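Local coordinates for protein brefeldin A esterase (Bacillus subtilis, PDB 1JKM) that probably hydrolyses the ester bond of brefeldin A as a serine hydrolase of the alpha/beta hydrolase family, related to mammalian hormone-sensitive lipase, at residues L88-N93 and G164-L169. Numbering follows the deposited sequence.
Sequences LGVDGN and GVEDCL
Val90 faces Glu166, their CA atoms 6.8 Å apart, where a type I beta turn from Gly89 to Gly92 meets the side of helix 163-177. One direct hydrogen bond joins loop and helix: Asn93 ND2 donates to Asp167 OD1 over 2.7 Å, with an N-H...O angle of 159°. The acceptor lies almost in the amide plane of Asn93, while the donor reaches OD1 from its syn side, 34° out of the carboxylate plane. At the other end of the amide, Asn93 OD1 accepts from Asp91 N at 3.2 Å, so both ends are tied and the flip of the group is fixed. This turn is the hairpin connection between strands 80-88 and 94-102, the antiparallel edge of the alpha/beta hydrolase sheet, and the bond ties it to a helix packed against that sheet. Water 1 makes a second bridge, accepting from Val90 N at 2.9 Å and donating to Asp167 OD1. Arg150 forms salt bridges with both Asp167 OD2 and Asp91 OD2, probably offsetting their like charges. On the flank of the turn, Val90 CG2 rests 3.9 Å from Glu166 OE1; the Glu166 chain bends at chi2 (-83°), and its OE2 forms a salt bridge with Arg209.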
loop_
_atom_site.group_PDB
_atom_site.type_symbol
_atom_site.label_atom_id
_atom_site.label_comp_id
_atom_site.label_asym_id
_atom_site.label_seq_id
_atom_site.Cartn_x
_atom_site.Cartn_y
_atom_site.Cartn_z
ATOM N N LEU B 88 7.412 -34.909 24.372
ATOM C CA LEU B 88 6.423 -34.743 25.434
ATOM C C LEU B 88 6.685 -33.495 26.270
ATOM O O LEU B 88 7.831 -33.199 26.594
ATOM C CB LEU B 88 6.409 -35.957 26.371
ATOM C CG LEU B 88 5.825 -37.248 25.784
ATOM C CD1 LEU B 88 6.874 -38.344 25.776
ATOM C CD2 LEU B 88 4.597 -37.658 26.578
ATOM N N GLY B 89 5.611 -32.843 26.706
ATOM C CA GLY B 89 5.748 -31.648 27.521
ATOM C C GLY B 89 5.447 -31.988 28.977
ATOM O O GLY B 89 5.332 -33.142 29.401
ATOM N N VAL B 90 5.205 -30.955 29.765
ATOM C CA VAL B 90 5.263 -31.048 31.227
ATOM C C VAL B 90 4.107 -31.834 31.810
ATOM O O VAL B 90 4.199 -32.402 32.916
ATOM C CB VAL B 90 5.400 -29.604 31.740
ATOM C CG1 VAL B 90 4.954 -29.376 33.163
ATOM C CG2 VAL B 90 6.879 -29.217 31.588
ATOM N N ASP B 91 2.986 -31.912 31.096
ATOM C CA ASP B 91 1.797 -32.607 31.555
ATOM C C ASP B 91 1.674 -33.996 30.944
ATOM O O ASP B 91 0.570 -34.481 30.695
ATOM C CB ASP B 91 0.554 -31.772 31.247
ATOM C CG ASP B 91 0.479 -30.474 32.014
ATOM O OD1 ASP B 91 0.558 -30.509 33.262
ATOM O OD2 ASP B 91 0.339 -29.384 31.403
ATOM N N GLY B 92 2.758 -34.597 30.483
ATOM C CA GLY B 92 2.778 -35.725 29.585
ATOM C C GLY B 92 2.013 -35.549 28.289
ATOM O O GLY B 92 1.686 -36.549 27.642
ATOM N N ASN B 93 1.902 -34.328 27.766
ATOM C CA ASN B 93 1.222 -34.069 26.501
ATOM C C ASN B 93 2.138 -34.237 25.304
ATOM O O ASN B 93 3.343 -33.968 25.347
ATOM C CB ASN B 93 0.609 -32.670 26.577
ATOM C CG ASN B 93 1.598 -31.581 26.970
ATOM O OD1 ASN B 93 2.257 -31.689 28.008
ATOM N ND2 ASN B 93 1.681 -30.536 26.144
ATOM N N GLY B 164 0.912 -23.094 27.464
ATOM C CA GLY B 164 1.668 -22.865 26.218
ATOM C C GLY B 164 3.141 -22.500 26.400
ATOM O O GLY B 164 4.006 -22.985 25.642
ATOM N N VAL B 165 3.445 -21.632 27.376
ATOM C CA VAL B 165 4.837 -21.245 27.565
ATOM C C VAL B 165 5.658 -22.450 27.995
ATOM O O VAL B 165 6.751 -22.698 27.479
ATOM C CB VAL B 165 5.205 -20.130 28.560
ATOM C CG1 VAL B 165 5.428 -18.829 27.845
ATOM C CG2 VAL B 165 4.236 -19.978 29.723
ATOM N N GLU B 166 5.078 -23.297 28.881
ATOM C CA GLU B 166 5.789 -24.549 29.156
ATOM C C GLU B 166 6.012 -25.384 27.928
ATOM O O GLU B 166 7.059 -26.037 27.748
ATOM C CB GLU B 166 5.019 -25.333 30.251
ATOM C CG GLU B 166 5.007 -24.545 31.544
ATOM C CD GLU B 166 6.246 -24.698 32.406
ATOM O OE1 GLU B 166 7.236 -25.367 32.058
ATOM O OE2 GLU B 166 6.194 -24.110 33.520
ATOM N N ASP B 167 4.991 -25.506 27.070
ATOM C CA ASP B 167 5.161 -26.276 25.833
ATOM C C ASP B 167 6.278 -25.699 24.939
ATOM O O ASP B 167 7.069 -26.477 24.399
ATOM C CB ASP B 167 3.844 -26.331 25.066
ATOM C CG ASP B 167 2.712 -27.166 25.603
ATOM O OD1 ASP B 167 2.979 -28.135 26.349
ATOM O OD2 ASP B 167 1.519 -26.884 25.305
ATOM N N CYS B 168 6.294 -24.367 24.772
ATOM C CA CYS B 168 7.341 -23.725 23.970
ATOM C C CYS B 168 8.728 -23.909 24.591
ATOM O O CYS B 168 9.673 -24.259 23.898
ATOM C CB CYS B 168 7.033 -22.226 23.803
ATOM S SG CYS B 168 5.534 -21.828 22.827
ATOM N N LEU B 169 8.876 -23.683 25.907
ATOM C CA LEU B 169 10.108 -24.017 26.613
ATOM C C LEU B 169 10.529 -25.464 26.425
ATOM O O LEU B 169 11.688 -25.707 26.075
ATOM C CB LEU B 169 9.991 -23.707 28.107
ATOM C CG LEU B 169 11.196 -23.643 29.039
ATOM C CD1 LEU B 169 11.568 -25.020 29.560
ATOM C CD2 LEU B 169 12.414 -23.001 28.390
HETATM O O HOH W 1 5.129 -28.488 28.322
#